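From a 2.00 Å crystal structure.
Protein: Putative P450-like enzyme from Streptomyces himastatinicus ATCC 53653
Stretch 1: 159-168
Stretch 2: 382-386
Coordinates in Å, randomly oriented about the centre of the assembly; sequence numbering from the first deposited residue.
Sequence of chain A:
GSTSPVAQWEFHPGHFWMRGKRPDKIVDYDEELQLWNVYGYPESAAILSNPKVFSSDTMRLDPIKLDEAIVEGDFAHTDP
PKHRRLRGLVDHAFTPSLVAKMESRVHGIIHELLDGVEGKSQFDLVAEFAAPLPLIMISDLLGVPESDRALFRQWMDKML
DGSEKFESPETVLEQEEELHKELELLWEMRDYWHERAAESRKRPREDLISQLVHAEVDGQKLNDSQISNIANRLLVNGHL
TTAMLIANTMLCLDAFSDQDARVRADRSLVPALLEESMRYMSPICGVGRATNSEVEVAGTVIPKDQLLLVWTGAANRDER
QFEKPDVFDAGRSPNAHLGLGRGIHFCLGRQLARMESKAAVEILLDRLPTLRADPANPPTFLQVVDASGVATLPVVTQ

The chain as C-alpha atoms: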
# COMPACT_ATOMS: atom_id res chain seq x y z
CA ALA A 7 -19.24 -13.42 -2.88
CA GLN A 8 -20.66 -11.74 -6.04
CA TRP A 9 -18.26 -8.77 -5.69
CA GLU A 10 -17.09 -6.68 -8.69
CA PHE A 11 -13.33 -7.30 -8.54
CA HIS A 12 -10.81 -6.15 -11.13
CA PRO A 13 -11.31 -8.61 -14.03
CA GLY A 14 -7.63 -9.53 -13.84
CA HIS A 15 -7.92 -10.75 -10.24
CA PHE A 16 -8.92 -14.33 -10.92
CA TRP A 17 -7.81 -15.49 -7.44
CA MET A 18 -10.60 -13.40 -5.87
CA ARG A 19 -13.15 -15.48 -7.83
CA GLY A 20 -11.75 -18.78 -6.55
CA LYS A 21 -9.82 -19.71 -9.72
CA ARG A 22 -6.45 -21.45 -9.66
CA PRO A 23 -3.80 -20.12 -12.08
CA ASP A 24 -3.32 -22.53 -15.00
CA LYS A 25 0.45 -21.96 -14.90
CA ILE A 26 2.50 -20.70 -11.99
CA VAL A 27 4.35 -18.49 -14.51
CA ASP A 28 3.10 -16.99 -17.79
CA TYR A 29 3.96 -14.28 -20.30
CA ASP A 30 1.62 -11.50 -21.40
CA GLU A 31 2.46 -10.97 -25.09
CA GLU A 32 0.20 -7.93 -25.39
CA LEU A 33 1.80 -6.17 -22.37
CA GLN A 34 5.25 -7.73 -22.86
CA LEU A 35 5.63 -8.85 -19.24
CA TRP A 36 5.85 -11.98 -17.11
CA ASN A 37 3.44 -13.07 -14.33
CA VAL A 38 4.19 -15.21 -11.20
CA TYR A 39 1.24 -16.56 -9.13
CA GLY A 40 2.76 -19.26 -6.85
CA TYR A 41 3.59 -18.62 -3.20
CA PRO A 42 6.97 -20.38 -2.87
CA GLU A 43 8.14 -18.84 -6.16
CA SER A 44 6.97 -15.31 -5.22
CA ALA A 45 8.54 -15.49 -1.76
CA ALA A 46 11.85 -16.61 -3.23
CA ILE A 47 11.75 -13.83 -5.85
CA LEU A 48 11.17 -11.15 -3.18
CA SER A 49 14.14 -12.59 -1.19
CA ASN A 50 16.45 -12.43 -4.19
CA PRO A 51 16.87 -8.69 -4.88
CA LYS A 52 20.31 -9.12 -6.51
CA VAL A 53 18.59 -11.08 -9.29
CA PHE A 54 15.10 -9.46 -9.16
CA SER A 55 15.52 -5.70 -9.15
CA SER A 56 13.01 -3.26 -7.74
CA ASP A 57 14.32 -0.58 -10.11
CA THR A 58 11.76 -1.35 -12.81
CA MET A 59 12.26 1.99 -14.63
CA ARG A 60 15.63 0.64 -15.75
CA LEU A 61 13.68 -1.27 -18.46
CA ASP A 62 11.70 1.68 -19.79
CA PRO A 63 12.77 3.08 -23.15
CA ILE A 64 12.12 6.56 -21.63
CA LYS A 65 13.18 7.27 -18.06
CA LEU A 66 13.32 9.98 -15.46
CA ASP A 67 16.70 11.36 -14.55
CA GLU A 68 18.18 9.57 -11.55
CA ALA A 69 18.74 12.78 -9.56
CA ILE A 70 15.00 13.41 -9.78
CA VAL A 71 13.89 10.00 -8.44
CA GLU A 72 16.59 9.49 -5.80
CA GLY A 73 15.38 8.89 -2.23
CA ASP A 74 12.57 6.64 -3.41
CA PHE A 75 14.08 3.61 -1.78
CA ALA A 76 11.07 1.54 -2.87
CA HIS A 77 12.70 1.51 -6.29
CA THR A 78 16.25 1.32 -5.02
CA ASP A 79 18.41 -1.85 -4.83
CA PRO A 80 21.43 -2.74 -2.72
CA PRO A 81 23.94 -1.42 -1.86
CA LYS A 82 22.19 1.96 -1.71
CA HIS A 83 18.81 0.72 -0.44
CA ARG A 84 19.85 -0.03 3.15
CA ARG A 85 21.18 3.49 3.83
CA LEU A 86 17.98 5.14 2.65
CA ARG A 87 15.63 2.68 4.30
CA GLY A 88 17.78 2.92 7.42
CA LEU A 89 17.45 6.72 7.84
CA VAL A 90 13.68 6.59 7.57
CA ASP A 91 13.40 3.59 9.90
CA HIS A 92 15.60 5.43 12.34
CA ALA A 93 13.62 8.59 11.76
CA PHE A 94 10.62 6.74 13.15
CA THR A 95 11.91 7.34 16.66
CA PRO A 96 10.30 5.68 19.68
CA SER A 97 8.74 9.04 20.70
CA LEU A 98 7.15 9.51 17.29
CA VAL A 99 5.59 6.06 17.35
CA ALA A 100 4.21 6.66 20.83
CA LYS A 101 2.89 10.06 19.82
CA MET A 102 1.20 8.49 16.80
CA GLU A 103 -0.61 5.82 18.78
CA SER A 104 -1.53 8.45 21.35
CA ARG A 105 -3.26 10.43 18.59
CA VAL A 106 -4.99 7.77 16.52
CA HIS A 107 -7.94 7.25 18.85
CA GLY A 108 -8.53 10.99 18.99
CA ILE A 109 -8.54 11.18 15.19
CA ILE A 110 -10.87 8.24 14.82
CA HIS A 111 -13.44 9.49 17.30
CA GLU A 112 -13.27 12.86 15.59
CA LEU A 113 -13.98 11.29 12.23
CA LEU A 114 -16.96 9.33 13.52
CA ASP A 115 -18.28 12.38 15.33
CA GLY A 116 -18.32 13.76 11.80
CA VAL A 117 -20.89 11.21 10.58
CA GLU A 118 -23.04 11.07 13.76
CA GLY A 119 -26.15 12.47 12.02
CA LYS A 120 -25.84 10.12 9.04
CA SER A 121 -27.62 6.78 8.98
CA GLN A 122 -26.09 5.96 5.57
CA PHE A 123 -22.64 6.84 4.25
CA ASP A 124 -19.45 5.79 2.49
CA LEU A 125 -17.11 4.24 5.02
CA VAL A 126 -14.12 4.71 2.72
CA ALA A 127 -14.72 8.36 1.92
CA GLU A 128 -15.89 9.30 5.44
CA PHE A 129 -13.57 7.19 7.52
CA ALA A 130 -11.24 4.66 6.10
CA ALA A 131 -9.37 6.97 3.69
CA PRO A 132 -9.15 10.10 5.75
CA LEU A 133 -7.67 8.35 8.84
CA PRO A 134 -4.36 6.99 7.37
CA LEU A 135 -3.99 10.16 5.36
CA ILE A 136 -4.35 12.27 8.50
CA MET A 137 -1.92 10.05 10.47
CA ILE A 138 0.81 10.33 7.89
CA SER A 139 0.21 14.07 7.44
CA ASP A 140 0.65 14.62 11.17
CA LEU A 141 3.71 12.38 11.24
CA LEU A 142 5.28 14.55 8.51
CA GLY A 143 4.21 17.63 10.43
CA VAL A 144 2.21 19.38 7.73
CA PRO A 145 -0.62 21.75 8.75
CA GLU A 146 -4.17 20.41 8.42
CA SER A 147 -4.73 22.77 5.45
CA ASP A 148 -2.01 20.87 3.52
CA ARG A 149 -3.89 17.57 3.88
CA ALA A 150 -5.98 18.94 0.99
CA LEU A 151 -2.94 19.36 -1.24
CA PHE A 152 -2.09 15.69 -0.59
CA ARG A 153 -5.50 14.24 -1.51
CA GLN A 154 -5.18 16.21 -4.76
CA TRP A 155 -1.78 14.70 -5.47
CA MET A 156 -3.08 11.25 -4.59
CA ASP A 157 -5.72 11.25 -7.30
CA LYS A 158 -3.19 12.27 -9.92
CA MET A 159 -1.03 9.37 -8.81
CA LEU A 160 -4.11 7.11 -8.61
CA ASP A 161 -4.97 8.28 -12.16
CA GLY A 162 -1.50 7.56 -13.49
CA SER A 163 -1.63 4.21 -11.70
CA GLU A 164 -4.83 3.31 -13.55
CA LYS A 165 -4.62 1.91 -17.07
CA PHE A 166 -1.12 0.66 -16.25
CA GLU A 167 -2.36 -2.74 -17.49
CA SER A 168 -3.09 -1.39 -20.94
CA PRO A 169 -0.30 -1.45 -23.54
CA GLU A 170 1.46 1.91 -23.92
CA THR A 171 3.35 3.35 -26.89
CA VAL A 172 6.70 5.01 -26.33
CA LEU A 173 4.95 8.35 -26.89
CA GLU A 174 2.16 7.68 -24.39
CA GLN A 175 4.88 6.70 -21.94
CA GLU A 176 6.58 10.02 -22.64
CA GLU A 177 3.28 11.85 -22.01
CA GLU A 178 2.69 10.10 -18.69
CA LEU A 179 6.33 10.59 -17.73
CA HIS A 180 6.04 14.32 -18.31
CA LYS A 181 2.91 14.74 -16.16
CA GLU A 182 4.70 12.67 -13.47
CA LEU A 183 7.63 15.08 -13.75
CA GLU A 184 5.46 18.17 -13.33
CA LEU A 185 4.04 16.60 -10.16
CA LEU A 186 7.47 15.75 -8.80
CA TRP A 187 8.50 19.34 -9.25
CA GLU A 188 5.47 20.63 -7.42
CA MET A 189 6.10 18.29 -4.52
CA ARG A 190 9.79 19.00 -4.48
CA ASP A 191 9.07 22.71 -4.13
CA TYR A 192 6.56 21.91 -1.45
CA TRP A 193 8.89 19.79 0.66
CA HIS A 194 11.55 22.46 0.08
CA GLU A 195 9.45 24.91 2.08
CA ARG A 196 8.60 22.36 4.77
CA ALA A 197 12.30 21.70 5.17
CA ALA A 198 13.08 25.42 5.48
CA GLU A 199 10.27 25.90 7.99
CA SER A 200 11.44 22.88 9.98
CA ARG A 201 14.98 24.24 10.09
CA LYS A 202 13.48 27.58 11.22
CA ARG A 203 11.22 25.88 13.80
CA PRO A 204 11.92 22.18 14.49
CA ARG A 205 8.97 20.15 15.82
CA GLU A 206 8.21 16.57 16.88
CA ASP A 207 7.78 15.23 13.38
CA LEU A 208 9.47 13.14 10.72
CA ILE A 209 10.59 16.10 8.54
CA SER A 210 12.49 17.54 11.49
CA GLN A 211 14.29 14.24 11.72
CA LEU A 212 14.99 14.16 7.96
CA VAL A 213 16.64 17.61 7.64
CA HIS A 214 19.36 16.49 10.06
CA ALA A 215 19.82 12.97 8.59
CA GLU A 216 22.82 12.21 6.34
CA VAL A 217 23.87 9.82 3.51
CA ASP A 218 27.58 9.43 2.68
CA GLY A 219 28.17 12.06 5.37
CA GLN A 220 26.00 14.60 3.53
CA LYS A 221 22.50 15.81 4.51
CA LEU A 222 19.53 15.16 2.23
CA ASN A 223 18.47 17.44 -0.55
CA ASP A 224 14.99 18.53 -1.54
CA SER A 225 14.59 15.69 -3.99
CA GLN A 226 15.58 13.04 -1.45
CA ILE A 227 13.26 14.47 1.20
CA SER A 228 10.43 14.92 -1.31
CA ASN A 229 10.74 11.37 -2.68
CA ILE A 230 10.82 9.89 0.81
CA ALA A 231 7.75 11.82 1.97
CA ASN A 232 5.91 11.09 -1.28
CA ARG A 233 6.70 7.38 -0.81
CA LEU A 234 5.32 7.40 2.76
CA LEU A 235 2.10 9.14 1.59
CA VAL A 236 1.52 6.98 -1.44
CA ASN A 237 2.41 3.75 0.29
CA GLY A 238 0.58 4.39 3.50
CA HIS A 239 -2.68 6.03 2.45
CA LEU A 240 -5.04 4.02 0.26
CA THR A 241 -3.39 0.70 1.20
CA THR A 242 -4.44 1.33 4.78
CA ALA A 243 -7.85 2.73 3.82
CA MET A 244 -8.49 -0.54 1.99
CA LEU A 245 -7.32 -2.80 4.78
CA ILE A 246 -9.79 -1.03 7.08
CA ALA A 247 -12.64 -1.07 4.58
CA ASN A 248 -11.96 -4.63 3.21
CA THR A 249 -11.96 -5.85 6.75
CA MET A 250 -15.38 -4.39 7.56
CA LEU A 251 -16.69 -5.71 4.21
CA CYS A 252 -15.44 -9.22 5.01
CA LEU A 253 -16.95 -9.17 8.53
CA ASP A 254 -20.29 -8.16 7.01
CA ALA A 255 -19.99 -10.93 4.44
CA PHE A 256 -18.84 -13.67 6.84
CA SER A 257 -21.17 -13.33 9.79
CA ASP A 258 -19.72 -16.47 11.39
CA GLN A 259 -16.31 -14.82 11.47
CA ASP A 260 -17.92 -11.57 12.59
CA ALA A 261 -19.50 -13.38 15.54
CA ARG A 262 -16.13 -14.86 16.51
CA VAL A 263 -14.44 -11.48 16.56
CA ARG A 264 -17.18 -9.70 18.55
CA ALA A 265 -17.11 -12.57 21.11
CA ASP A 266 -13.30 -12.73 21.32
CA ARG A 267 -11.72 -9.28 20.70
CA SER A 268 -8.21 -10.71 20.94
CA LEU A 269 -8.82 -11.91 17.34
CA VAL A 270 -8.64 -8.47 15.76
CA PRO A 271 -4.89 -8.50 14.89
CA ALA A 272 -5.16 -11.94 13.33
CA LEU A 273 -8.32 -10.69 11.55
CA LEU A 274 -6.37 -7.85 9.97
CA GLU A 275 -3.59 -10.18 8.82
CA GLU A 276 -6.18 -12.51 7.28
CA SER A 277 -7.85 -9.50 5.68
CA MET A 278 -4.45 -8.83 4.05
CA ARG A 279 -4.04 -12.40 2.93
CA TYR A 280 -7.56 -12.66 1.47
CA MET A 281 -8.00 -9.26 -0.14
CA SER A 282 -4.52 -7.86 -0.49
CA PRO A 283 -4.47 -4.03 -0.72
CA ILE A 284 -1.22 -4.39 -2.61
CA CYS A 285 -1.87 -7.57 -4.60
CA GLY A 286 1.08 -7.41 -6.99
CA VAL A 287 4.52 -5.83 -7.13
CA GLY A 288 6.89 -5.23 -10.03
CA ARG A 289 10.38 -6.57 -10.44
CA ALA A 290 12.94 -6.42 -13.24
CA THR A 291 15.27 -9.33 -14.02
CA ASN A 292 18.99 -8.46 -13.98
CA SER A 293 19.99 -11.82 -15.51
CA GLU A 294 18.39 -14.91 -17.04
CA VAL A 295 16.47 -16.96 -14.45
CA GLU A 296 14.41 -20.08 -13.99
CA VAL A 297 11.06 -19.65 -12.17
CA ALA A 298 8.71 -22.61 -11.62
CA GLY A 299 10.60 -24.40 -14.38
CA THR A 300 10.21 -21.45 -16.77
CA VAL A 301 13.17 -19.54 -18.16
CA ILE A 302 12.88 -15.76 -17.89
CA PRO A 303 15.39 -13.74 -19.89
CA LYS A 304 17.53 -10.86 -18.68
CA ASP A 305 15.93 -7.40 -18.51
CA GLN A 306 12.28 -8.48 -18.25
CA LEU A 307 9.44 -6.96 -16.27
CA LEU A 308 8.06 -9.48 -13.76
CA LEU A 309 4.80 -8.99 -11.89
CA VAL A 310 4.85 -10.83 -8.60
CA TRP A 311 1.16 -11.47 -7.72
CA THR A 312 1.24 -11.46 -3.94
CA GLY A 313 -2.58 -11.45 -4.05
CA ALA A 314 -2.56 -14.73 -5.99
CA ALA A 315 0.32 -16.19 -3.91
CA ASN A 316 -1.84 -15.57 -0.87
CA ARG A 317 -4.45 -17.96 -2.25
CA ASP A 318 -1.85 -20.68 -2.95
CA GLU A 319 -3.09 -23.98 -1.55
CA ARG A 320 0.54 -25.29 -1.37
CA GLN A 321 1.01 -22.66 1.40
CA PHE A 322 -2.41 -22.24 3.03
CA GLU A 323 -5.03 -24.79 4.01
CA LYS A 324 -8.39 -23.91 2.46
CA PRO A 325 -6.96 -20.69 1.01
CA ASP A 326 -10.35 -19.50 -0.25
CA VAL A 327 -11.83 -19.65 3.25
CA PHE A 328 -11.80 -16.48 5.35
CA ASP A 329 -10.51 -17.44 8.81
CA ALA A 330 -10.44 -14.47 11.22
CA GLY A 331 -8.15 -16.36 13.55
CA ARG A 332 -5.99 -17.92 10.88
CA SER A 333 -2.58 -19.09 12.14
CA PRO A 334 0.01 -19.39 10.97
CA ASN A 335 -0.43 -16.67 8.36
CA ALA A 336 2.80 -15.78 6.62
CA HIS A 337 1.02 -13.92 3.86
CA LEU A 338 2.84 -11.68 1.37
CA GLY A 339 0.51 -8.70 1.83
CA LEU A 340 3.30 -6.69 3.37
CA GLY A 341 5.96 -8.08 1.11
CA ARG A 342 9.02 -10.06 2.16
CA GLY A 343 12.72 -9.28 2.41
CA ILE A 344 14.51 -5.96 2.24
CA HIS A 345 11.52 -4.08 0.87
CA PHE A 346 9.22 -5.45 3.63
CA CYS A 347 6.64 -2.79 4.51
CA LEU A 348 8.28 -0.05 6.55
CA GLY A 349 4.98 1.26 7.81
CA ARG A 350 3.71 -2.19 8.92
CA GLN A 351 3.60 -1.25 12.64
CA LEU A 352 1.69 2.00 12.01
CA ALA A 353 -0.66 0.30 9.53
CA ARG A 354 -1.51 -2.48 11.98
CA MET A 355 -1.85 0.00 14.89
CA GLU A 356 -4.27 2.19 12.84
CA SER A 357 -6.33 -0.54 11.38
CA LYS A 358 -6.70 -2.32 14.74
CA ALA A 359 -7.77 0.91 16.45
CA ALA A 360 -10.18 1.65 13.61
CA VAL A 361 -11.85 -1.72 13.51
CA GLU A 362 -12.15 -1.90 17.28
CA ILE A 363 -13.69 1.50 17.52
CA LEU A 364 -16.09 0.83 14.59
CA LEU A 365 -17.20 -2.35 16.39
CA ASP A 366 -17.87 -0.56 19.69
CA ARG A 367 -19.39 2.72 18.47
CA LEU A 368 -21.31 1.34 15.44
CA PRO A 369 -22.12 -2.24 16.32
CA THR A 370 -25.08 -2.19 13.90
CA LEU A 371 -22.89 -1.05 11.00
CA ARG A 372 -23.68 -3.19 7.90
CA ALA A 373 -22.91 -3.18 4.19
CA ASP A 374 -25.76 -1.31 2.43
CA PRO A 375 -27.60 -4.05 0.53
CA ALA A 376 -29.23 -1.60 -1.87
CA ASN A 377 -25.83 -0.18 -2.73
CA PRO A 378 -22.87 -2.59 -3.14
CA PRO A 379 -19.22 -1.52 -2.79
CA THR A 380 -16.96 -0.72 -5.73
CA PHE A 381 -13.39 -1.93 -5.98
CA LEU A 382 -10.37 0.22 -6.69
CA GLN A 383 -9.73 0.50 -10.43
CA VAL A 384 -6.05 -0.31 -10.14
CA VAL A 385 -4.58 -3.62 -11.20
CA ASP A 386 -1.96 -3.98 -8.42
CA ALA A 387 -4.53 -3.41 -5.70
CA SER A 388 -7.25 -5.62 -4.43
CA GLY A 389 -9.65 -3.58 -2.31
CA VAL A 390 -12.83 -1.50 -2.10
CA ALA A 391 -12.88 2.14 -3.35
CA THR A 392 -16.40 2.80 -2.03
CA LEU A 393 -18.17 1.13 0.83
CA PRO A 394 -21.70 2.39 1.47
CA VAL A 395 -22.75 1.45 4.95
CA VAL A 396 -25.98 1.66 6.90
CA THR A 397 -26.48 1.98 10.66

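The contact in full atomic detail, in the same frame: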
# COMPACT_ATOMS: atom_id res chain seq x y z
N MET A 159 -1.85 10.57 -8.86
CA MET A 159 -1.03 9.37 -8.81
C MET A 159 -1.90 8.11 -8.92
O MET A 159 -1.46 7.10 -9.46
CB MET A 159 -0.19 9.37 -7.53
CG MET A 159 0.91 10.43 -7.55
SD MET A 159 1.90 10.59 -6.05
CE MET A 159 0.73 11.25 -4.87
N LEU A 160 -3.13 8.18 -8.42
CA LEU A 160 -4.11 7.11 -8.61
C LEU A 160 -4.60 7.05 -10.07
O LEU A 160 -4.90 5.96 -10.58
CB LEU A 160 -5.32 7.29 -7.68
N ASP A 161 -4.65 8.21 -10.73
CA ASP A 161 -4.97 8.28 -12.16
C ASP A 161 -3.87 7.71 -13.03
O ASP A 161 -4.15 6.97 -13.97
CB ASP A 161 -5.23 9.73 -12.57
CG ASP A 161 -5.58 9.86 -14.04
OD1 ASP A 161 -6.64 9.37 -14.46
OD2 ASP A 161 -4.75 10.43 -14.78
N GLY A 162 -2.63 8.06 -12.73
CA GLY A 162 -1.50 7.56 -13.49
C GLY A 162 -1.35 6.07 -13.25
O GLY A 162 -0.94 5.32 -14.14
N SER A 163 -1.69 5.63 -12.04
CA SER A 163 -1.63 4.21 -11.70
C SER A 163 -2.60 3.41 -12.55
O SER A 163 -2.28 2.31 -13.02
CB SER A 163 -1.95 4.02 -10.22
OG SER A 163 -1.16 4.86 -9.41
N GLU A 164 -3.79 3.96 -12.76
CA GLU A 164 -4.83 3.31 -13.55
C GLU A 164 -4.43 3.21 -15.02
O GLU A 164 -3.66 4.03 -15.52
CB GLU A 164 -6.17 4.04 -13.41
CG GLU A 164 -6.78 3.91 -12.01
CD GLU A 164 -7.81 4.97 -11.68
OE1 GLU A 164 -7.57 6.16 -11.96
OE2 GLU A 164 -8.87 4.61 -11.13
N LYS A 165 -4.99 2.22 -15.70
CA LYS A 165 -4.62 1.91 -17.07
C LYS A 165 -3.10 1.74 -17.18
O LYS A 165 -2.49 2.16 -18.15
CB LYS A 165 -5.12 3.00 -18.03
N PHE A 166 -2.52 1.07 -16.19
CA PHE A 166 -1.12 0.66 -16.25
C PHE A 166 -1.07 -0.69 -16.96
O PHE A 166 -0.03 -1.10 -17.48
CB PHE A 166 -0.52 0.58 -14.85
N GLU A 167 -2.22 -1.38 -16.95
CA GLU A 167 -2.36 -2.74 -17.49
C GLU A 167 -2.80 -2.73 -18.94
O GLU A 167 -3.09 -3.78 -19.52
CB GLU A 167 -3.34 -3.56 -16.64
CG GLU A 167 -4.84 -3.30 -16.92
CD GLU A 167 -5.51 -2.44 -15.86
OE1 GLU A 167 -4.88 -1.50 -15.35
OE2 GLU A 167 -6.69 -2.71 -15.54
N SER A 168 -2.91 -1.54 -19.51
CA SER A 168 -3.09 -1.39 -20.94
C SER A 168 -1.72 -1.24 -21.58
O SER A 168 -0.80 -0.74 -20.94
CB SER A 168 -3.98 -0.18 -21.27
OG SER A 168 -5.17 -0.19 -20.50
N LEU A 382 -11.32 -0.75 -6.14
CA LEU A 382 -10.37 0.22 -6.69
C LEU A 382 -9.91 -0.22 -8.09
O LEU A 382 -9.60 -1.40 -8.34
CB LEU A 382 -9.20 0.41 -5.74
CG LEU A 382 -8.20 1.50 -6.12
CD1 LEU A 382 -8.90 2.83 -6.01
CD2 LEU A 382 -7.01 1.47 -5.17
N GLN A 383 -9.98 0.73 -9.01
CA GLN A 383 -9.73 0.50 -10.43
C GLN A 383 -8.24 0.47 -10.76
O GLN A 383 -7.79 1.07 -11.73
CB GLN A 383 -10.39 1.64 -11.22
CG GLN A 383 -11.89 1.72 -10.96
CD GLN A 383 -12.59 0.48 -11.44
OE1 GLN A 383 -12.77 0.29 -12.64
NE2 GLN A 383 -12.94 -0.40 -10.50
N VAL A 384 -7.48 -0.27 -9.98
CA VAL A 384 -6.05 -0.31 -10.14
C VAL A 384 -5.58 -1.74 -10.06
O VAL A 384 -5.86 -2.40 -9.07
CB VAL A 384 -5.37 0.52 -9.06
CG1 VAL A 384 -3.88 0.41 -9.21
CG2 VAL A 384 -5.82 1.99 -9.15
N VAL A 385 -4.82 -2.20 -11.05
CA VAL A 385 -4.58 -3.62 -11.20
C VAL A 385 -3.70 -4.19 -10.07
O VAL A 385 -3.83 -5.39 -9.74
CB VAL A 385 -3.98 -3.96 -12.59
CG1 VAL A 385 -2.54 -3.46 -12.72
CG2 VAL A 385 -4.08 -5.46 -12.86
N ASP A 386 -2.83 -3.39 -9.45
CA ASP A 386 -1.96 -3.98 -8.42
C ASP A 386 -2.54 -3.87 -7.02
O ASP A 386 -1.89 -4.13 -6.03
CB ASP A 386 -0.51 -3.43 -8.51
CG ASP A 386 -0.43 -1.91 -8.40
OD1 ASP A 386 -1.45 -1.22 -8.65
OD2 ASP A 386 0.68 -1.40 -8.14

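The end of a helix (159-163) and the loop that follows it pack against an irregular segment, 382-386, more than 200 residues further along the chain; together they bury 298 Å², and no hydrogen bond crosses between the atoms modelled, so the contact rests on van der Waals packing. Leu-160 presents its backbone: its O lies 4.3 Å from Val-384 CG2 and also accepts the helical hydrogen bond from Glu-164 N (3.2 Å, N to O). Its side chain is modelled only to CB, so any contribution from the missing atoms cannot be judged. Asp-161 and Gly-162 make no contact. Ser-163 turns toward the segment, its CB 4.2 Å from Val-384 CG1. Val-384 thus meets the helix end with both methyls, its CG2 also lying 3.6 Å from Glu-164 CG. Glu-164, the first residue to leave helical phi/psi, brings the backbones nearest, its CA 5.1 Å from the CA of Val-384. Its CB points sideways, but with chi1 m and chi2 t the chain end reaches the segment: CG lies 3.0 Å from Gln-383 O, a tight approach, and OE2 is 3.3 Å from Gln-383 CB. The aliphatic part of the glutamate thereby covers buried Val-384, while the end of the Gln-383 side chain leads away. Lys-165 points away, and Phe-166 points toward the segment, but both are modelled only to CB. Glu-167 closes the contact, its chi1 near p and its OE1 3.8 Å from Val-385 CB; OE2 is hydrogen-bonded elsewhere in the structure. Val-385 points toward stretch 1 and loses 60 Å² to it, the largest share of any residue here. Compact, branched and apolar, the two valines suit this buried position, whereas the glutamates are partly exposed and lay carbon atoms against the valines.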